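Local structure of capsid polyprotein (Turkey astrovirus 2, 3TS3) at residues 85-89 / 100-105; 36-42 / 79-83. The protein forms the projection (spike) domain of an avian astrovirus capsid polyprotein, which as a whole probably self-assembles into an icosahedral shell. Where two conformers were deposited one is given. Numbering follows the deposited sequence.

Interaction 1: residues 85-89 / 100-105; sequences TGVLF and QTMKTL
The open end of a beta hairpin, where its second strand runs into a helical turn, is buried within the main antiparallel sheet of the spike domain. Residues 87-89 are extended and antiparallel to 100-101. Val87 and Thr101 form a non-hydrogen-bonded pair, their CB atoms on one face of the sheet, and Leu88 and Gln100 a hydrogen-bonded one on the other: Leu88 N donates to Gln100 O at 2.9 Å, while the return bond from Gln100 N to Leu88 O is weak at 3.5 Å. A weak bond of 3.3 Å from Met102 N to Gly86 O extends the pairing past the strand. Gly86 fits because a CB there would clash with Met102 CG. Residues 102-105 then form a short, weakly bonded helical turn (phi near -64°, psi -19° to -50°), with Leu105 N donating to Thr101 O at 2.9 Å. Thr101 and Thr104, both p, make a capping box (Thr104 N to Thr101 OG1 3.1 Å, Thr101 N to Thr104 OG1 3.0 Å), and Thr104 OG1 donates to Gln100 OE1 at 2.8 Å. Leu88 (m, t) sends CD2 to 4.0 Å from CE of Met102 (m, m, chi3 98°) and CD1 to 3.8 Å from CD2 of Leu105 (t, p). Around this cluster, Phe17 and Phe34 pack on Leu88, Tyr165 of strand 164-171 meets Met102 and Leu105, and strand 34-37 borders residues 87-89.

Interaction 2: residues 36-42 / 79-83; sequences LAAIPAA and ILDVT
Two backbone hydrogen bonds hold this contact: Ala41 N donates to Asp81 O at 2.7 Å and Asp81 N to Ala41 O at 2.9 Å, a hydrogen-bonded antiparallel pair and single bridge between extended residues 40-42 (phi/psi -71/158 to -124/153) and the end of strand 76-81. A water 2.9 Å from Ile39 O links weakly to Asp81 O at 3.4 Å. Strand 76-81 ends in an Asx turn through Val82 (-110/13): OD1 of Asp81 (chi1 t) accepts from Thr83 N at 3.0 Å and Thr83 OG1 at 2.5 Å. Apolar side chains flank the bridge: Pro40 CB lies 3.7 Å from CD1 of Leu80 (m, t) and 3.9 Å from CG1 of Val82 (m), Ala42 CB 3.6 Å from Leu80 CD2, Ala38 CB 3.8 Å from Val82 CG1, and Leu36 CD2 4.2 Å from Val82 CG2. Tyr186 of the second subunit bonds to Ala38 N, at the subunit interface. Direct polar bonds across the segments are main-chain, so the pairing rests on no polar side chain.

How the interactions relate
From the N terminus, the chain leaves strand 34-37, passes through 38-42 and, 37 residues on, returns at 79-83, where interaction 2 closes a long loop. Directly afterwards residues 85-89 open the much shorter hairpin that interaction 1 closes at 100-105, so the two loops follow in series and neither nests in the other. They nevertheless meet in space, their centres about 11 Å apart: probable hydrogen bonds run from Val87 N to Ala37 O (2.9 Å), between neighbouring strands 87-90 and 34-37, and between Thr85 OG1 and Ile39 N (2.8 Å), and Met102 CG packs 3.4 Å from Val82 O. Local and distant closures thus converge on one sheet. Both also touch the second subunit.

Interaction 1: residues 85-89 / 100-105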
ATOM      1  N   THR C  85      12.203  -0.437   1.346  1.00  6.22           N
ATOM      2  CA  THR C  85      11.154  -0.188   0.361  1.00  6.33           C
ATOM      3  C   THR C  85      10.075   0.826   0.749  1.00  6.07           C
ATOM      4  O   THR C  85       9.259   1.201  -0.071  1.00  6.69           O
ATOM      5  CB  THR C  85      10.470  -1.501  -0.045  1.00  6.37           C
ATOM      6  OG1 THR C  85       9.624  -1.959   1.013  1.00  7.16           O
ATOM      7  CG2 THR C  85      11.517  -2.557  -0.337  1.00  7.40           C
ATOM      8  N   GLY C  86      10.097   1.263   1.995  1.00  6.46           N
ATOM      9  CA  GLY C  86       9.053   2.140   2.482  1.00  5.98           C
ATOM     10  C   GLY C  86       8.933   3.495   1.811  1.00  6.19           C
ATOM     11  O   GLY C  86       9.914   4.128   1.471  1.00  6.26           O
ATOM     12  N   VAL C  87       7.693   3.927   1.626  1.00  6.15           N
ATOM     13  CA  VAL C  87       7.412   5.244   1.071  1.00  6.43           C
ATOM     14  C   VAL C  87       6.224   5.836   1.811  1.00  6.25           C
ATOM     15  O   VAL C  87       5.451   5.105   2.409  1.00  6.77           O
ATOM     16  CB  VAL C  87       7.078   5.190  -0.437  1.00  6.63           C
ATOM     17  CG1 VAL C  87       8.255   4.652  -1.236  1.00  6.90           C
ATOM     18  CG2 VAL C  87       5.820   4.370  -0.686  1.00  6.61           C
ATOM     19  N   LEU C  88       6.089   7.155   1.774  1.00  5.91           N
ATOM     20  CA  LEU C  88       4.900   7.784   2.326  1.00  6.49           C
ATOM     21  C   LEU C  88       4.076   8.403   1.214  1.00  6.56           C
ATOM     22  O   LEU C  88       4.601   9.161   0.416  1.00  7.29           O
ATOM     23  CB  LEU C  88       5.245   8.888   3.328  1.00  6.44           C
ATOM     24  CG  LEU C  88       5.980   8.566   4.627  1.00  5.82           C
ATOM     25  CD1 LEU C  88       5.960   9.791   5.546  1.00  7.63           C
ATOM     26  CD2 LEU C  88       5.360   7.357   5.328  1.00  7.66           C
ATOM     27  N   PHE C  89       2.793   8.060   1.187  1.00  6.47           N
ATOM     28  CA  PHE C  89       1.829   8.705   0.308  1.00  6.39           C
ATOM     29  C   PHE C  89       1.222   9.845   1.103  1.00  7.00           C
ATOM     30  O   PHE C  89       0.991   9.718   2.289  1.00  6.92           O
ATOM     31  CB  PHE C  89       0.679   7.772  -0.081  1.00  6.34           C
ATOM     32  CG  PHE C  89       1.006   6.787  -1.174  1.00  7.01           C
ATOM     33  CD1 PHE C  89       1.614   5.593  -0.875  1.00  8.20           C
ATOM     34  CD2 PHE C  89       0.659   7.043  -2.484  1.00  6.90           C
ATOM     35  CE1 PHE C  89       1.892   4.682  -1.855  1.00  8.86           C
ATOM     36  CE2 PHE C  89       0.943   6.139  -3.478  1.00  7.59           C
ATOM     37  CZ  PHE C  89       1.549   4.952  -3.165  1.00  7.90           C
ATOM     38  N   GLN C 100       7.485  11.065   0.069  1.00  6.14           N
ATOM     39  CA  GLN C 100       8.741  10.749   0.743  1.00  5.88           C
ATOM     40  C   GLN C 100       9.124   9.313   0.500  1.00  6.17           C
ATOM     41  O   GLN C 100       8.281   8.460   0.336  1.00  6.07           O
ATOM     42  CB  GLN C 100       8.678  10.917   2.272  1.00  6.31           C
ATOM     43  CG  GLN C 100       8.129  12.219   2.782  1.00  6.48           C
ATOM     44  CD  GLN C 100       9.144  13.343   2.808  1.00  8.13           C
ATOM     45  OE1 GLN C 100      10.308  13.172   2.460  1.00  7.92           O
ATOM     46  NE2 GLN C 100       8.694  14.504   3.236  1.00  9.17           N
ATOM     47  N   THR C 101      10.425   9.065   0.501  1.00  6.38           N
ATOM     48  CA  THR C 101      10.959   7.731   0.633  1.00  6.80           C
ATOM     49  C   THR C 101      11.457   7.696   2.068  1.00  7.22           C
ATOM     50  O   THR C 101      11.485   8.710   2.736  1.00  7.70           O
ATOM     51  CB  THR C 101      12.124   7.444  -0.295  1.00  6.67           C
ATOM     52  OG1 THR C 101      13.170   8.378  -0.045  1.00  7.26           O
ATOM     53  CG2 THR C 101      11.695   7.548  -1.742  1.00  6.64           C
ATOM     54  N   MET C 102      11.846   6.531   2.550  1.00  7.51           N
ATOM     55  CA  MET C 102      12.393   6.461   3.894  1.00  7.38           C
ATOM     56  C   MET C 102      13.678   7.286   3.950  1.00  7.64           C
ATOM     57  O   MET C 102      13.983   7.900   4.951  1.00  8.86           O
ATOM     58  CB  MET C 102      12.617   5.019   4.349  1.00  7.13           C
ATOM     59  CG  MET C 102      11.321   4.226   4.621  1.00  8.17           C
ATOM     60  SD  MET C 102      10.166   4.995   5.805  1.00  9.88           S
ATOM     61  CE  MET C 102       9.022   5.788   4.657  1.00  9.54           C
ATOM     62  N   LYS C 103      14.435   7.291   2.863  1.00  7.66           N
ATOM     63  CA  LYS C 103      15.654   8.091   2.843  1.00  7.95           C
ATOM     64  C   LYS C 103      15.399   9.593   2.968  1.00  7.96           C
ATOM     65  O   LYS C 103      16.007  10.258   3.783  1.00  8.20           O
ATOM     66  CB  LYS C 103      16.426   7.821   1.550  1.00  8.02           C
ATOM     67  CG  LYS C 103      17.672   8.666   1.396  1.00  9.26           C
ATOM     68  CD  LYS C 103      18.278   8.539   0.017  1.00 10.33           C
ATOM     69  CE  LYS C 103      18.865   7.173  -0.207  1.00 10.79           C
ATOM     70  NZ  LYS C 103      19.657   7.195  -1.467  1.00 11.35           N
ATOM     71  N   THR C 104      14.491  10.125   2.162  1.00  7.50           N
ATOM     72  CA  THR C 104      14.154  11.545   2.249  1.00  7.53           C
ATOM     73  C   THR C 104      13.507  11.899   3.597  1.00  8.00           C
ATOM     74  O   THR C 104      13.666  12.992   4.118  1.00  8.51           O
ATOM     75  CB  THR C 104      13.310  12.055   1.062  1.00  8.02           C
ATOM     76  OG1 THR C 104      12.009  11.481   1.112  1.00  7.15           O
ATOM     77  CG2 THR C 104      13.969  11.717  -0.270  1.00  7.40           C
ATOM     78  N   LEU C 105      12.781  10.946   4.156  1.00  8.03           N
ATOM     79  CA  LEU C 105      12.083  11.161   5.414  1.00  8.07           C
ATOM     80  C   LEU C 105      13.066  11.413   6.557  1.00  8.68           C
ATOM     81  O   LEU C 105      12.702  11.969   7.576  1.00  8.98           O
ATOM     82  CB  LEU C 105      11.152   9.993   5.723  1.00  7.95           C
ATOM     83  CG  LEU C 105      10.154  10.187   6.872  1.00  8.61           C
ATOM     84  CD1 LEU C 105       9.258  11.404   6.671  1.00  9.79           C
ATOM     85  CD2 LEU C 105       9.333   8.927   7.026  1.00  9.89           C
TER

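Interaction 2: residues 36-42 / 79-83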
ATOM      1  N   LEU C  36       1.894   4.995   5.155  1.00  6.87           N
ATOM      2  CA  LEU C  36       3.091   4.194   4.965  1.00  6.61           C
ATOM      3  C   LEU C  36       2.763   2.993   4.093  1.00  6.67           C
ATOM      4  O   LEU C  36       1.937   2.167   4.449  1.00  7.04           O
ATOM      5  CB  LEU C  36       3.639   3.695   6.307  1.00  6.73           C
ATOM      6  CG  LEU C  36       4.784   2.679   6.232  1.00  6.87           C
ATOM      7  CD1 LEU C  36       6.064   3.321   5.702  1.00  7.95           C
ATOM      8  CD2 LEU C  36       5.023   2.038   7.595  1.00  7.82           C
ATOM      9  N   ALA C  37       3.432   2.907   2.949  1.00  6.39           N
ATOM     10  CA  ALA C  37       3.307   1.771   2.044  1.00  6.14           C
ATOM     11  C   ALA C  37       4.684   1.126   1.954  1.00  6.11           C
ATOM     12  O   ALA C  37       5.678   1.811   1.841  1.00  6.00           O
ATOM     13  CB  ALA C  37       2.822   2.218   0.667  1.00  6.22           C
ATOM     14  N   ALA C  38       4.738  -0.189   2.077  1.00  6.08           N
ATOM     15  CA  ALA C  38       6.018  -0.874   2.057  1.00  6.53           C
ATOM     16  C   ALA C  38       5.877  -2.360   1.757  1.00  6.91           C
ATOM     17  O   ALA C  38       4.814  -2.937   1.945  1.00  7.51           O
ATOM     18  CB  ALA C  38       6.737  -0.668   3.377  1.00  6.20           C
ATOM     19  N   ILE C  39       7.002  -2.972   1.400  1.00  7.11           N
ATOM     20  CA  ILE C  39       7.175  -4.412   1.553  0.50  7.19           C
ATOM     21  C   ILE C  39       8.130  -4.421   2.765  1.00  7.17           C
ATOM     22  O   ILE C  39       9.301  -4.116   2.626  1.00  7.41           O
ATOM     23  CB  ILE C  39       7.900  -5.087   0.385  0.50  6.81           C
ATOM     24  CG1 ILE C  39       7.154  -4.866  -0.929  0.50  7.38           C
ATOM     25  CG2 ILE C  39       8.086  -6.564   0.680  0.50  8.20           C
ATOM     26  CD1 ILE C  39       5.741  -5.130  -0.825  0.50  7.81           C
ATOM     27  N   PRO C  40       7.627  -4.772   3.933  1.00  6.98           N
ATOM     28  CA  PRO C  40       8.490  -4.828   5.112  1.00  7.38           C
ATOM     29  C   PRO C  40       9.441  -6.009   5.033  1.00  7.53           C
ATOM     30  O   PRO C  40       9.180  -6.961   4.327  1.00  7.41           O
ATOM     31  CB  PRO C  40       7.507  -5.031   6.274  1.00  7.76           C
ATOM     32  CG  PRO C  40       6.148  -4.734   5.705  1.00  7.44           C
ATOM     33  CD  PRO C  40       6.241  -5.128   4.263  1.00  7.00           C
ATOM     34  N   ALA C  41      10.533  -5.929   5.772  1.00  7.71           N
ATOM     35  CA  ALA C  41      11.468  -7.034   5.840  1.00  8.40           C
ATOM     36  C   ALA C  41      11.458  -7.595   7.253  1.00  9.03           C
ATOM     37  O   ALA C  41      11.346  -6.855   8.217  1.00  9.08           O
ATOM     38  CB  ALA C  41      12.860  -6.593   5.444  1.00  8.31           C
ATOM     39  N   ALA C  42      11.548  -8.913   7.338  1.00  9.29           N
ATOM     40  CA  ALA C  42      11.534  -9.614   8.612  1.00 10.42           C
ATOM     41  C   ALA C  42      12.762 -10.490   8.771  1.00 11.14           C
ATOM     42  O   ALA C  42      13.331 -10.960   7.800  1.00 11.28           O
ATOM     43  CB  ALA C  42      10.285 -10.472   8.734  1.00  9.89           C
ATOM     44  N   ILE C  79       7.989  -7.057  14.811  1.00  7.98           N
ATOM     45  CA  ILE C  79       8.921  -5.962  14.645  1.00  8.26           C
ATOM     46  C   ILE C  79       9.468  -6.087  13.226  1.00  7.94           C
ATOM     47  O   ILE C  79      10.329  -6.917  12.960  1.00  8.69           O
ATOM     48  CB  ILE C  79      10.071  -6.086  15.661  1.00  8.47           C
ATOM     49  CG1 ILE C  79       9.514  -6.219  17.078  1.00  9.51           C
ATOM     50  CG2 ILE C  79      10.996  -4.896  15.578  1.00  9.01           C
ATOM     51  CD1 ILE C  79      10.542  -6.600  18.119  1.00 11.93           C
ATOM     52  N   LEU C  80       8.974  -5.241  12.328  1.00  8.08           N
ATOM     53  CA  LEU C  80       9.359  -5.311  10.922  1.00  7.93           C
ATOM     54  C   LEU C  80      10.125  -4.068  10.474  1.00  8.20           C
ATOM     55  O   LEU C  80       9.917  -2.987  10.990  1.00  9.30           O
ATOM     56  CB  LEU C  80       8.132  -5.525  10.035  1.00  8.38           C
ATOM     57  CG  LEU C  80       7.310  -6.785  10.290  1.00  8.72           C
ATOM     58  CD1 LEU C  80       6.295  -6.942   9.169  1.00  8.95           C
ATOM     59  CD2 LEU C  80       8.207  -8.001  10.364  1.00 10.63           C
ATOM     60  N   ASP C  81      11.009  -4.252   9.504  1.00  7.64           N
ATOM     61  CA  ASP C  81      11.846  -3.176   8.992  1.00  8.07           C
ATOM     62  C   ASP C  81      11.264  -2.682   7.668  1.00  7.60           C
ATOM     63  O   ASP C  81      11.090  -3.455   6.748  1.00  8.89           O
ATOM     64  CB  ASP C  81      13.257  -3.736   8.772  1.00  8.18           C
ATOM     65  CG  ASP C  81      14.202  -2.743   8.129  1.00  9.79           C
ATOM     66  OD1 ASP C  81      13.968  -1.537   8.213  1.00 11.46           O
ATOM     67  OD2 ASP C  81      15.201  -3.204   7.556  1.00 15.23           O
ATOM     68  N   VAL C  82      10.926  -1.398   7.590  1.00  7.35           N
ATOM     69  CA  VAL C  82      10.388  -0.836   6.358  1.00  7.23           C
ATOM     70  C   VAL C  82      11.370   0.118   5.681  1.00  6.79           C
ATOM     71  O   VAL C  82      11.013   0.834   4.775  1.00  6.98           O
ATOM     72  CB  VAL C  82       9.019  -0.157   6.581  1.00  6.58           C
ATOM     73  CG1 VAL C  82       7.975  -1.198   6.949  1.00  7.89           C
ATOM     74  CG2 VAL C  82       9.121   0.925   7.648  1.00  7.77           C
ATOM     75  N   THR C  83      12.618   0.097   6.123  1.00  7.26           N
ATOM     76  CA  THR C  83      13.597   1.042   5.611  1.00  7.76           C
ATOM     77  C   THR C  83      13.902   0.956   4.117  1.00  7.21           C
ATOM     78  O   THR C  83      13.979   1.969   3.445  1.00  8.60           O
ATOM     79  CB  THR C  83      14.938   0.872   6.355  1.00  7.66           C
ATOM     80  OG1 THR C  83      14.701   0.822   7.765  1.00  7.92           O
ATOM     81  CG2 THR C  83      15.874   2.019   6.042  1.00  8.50           C
TER
HETATM   82  O   HOH W   1      11.473  -2.466   3.469  1.00  9.60           O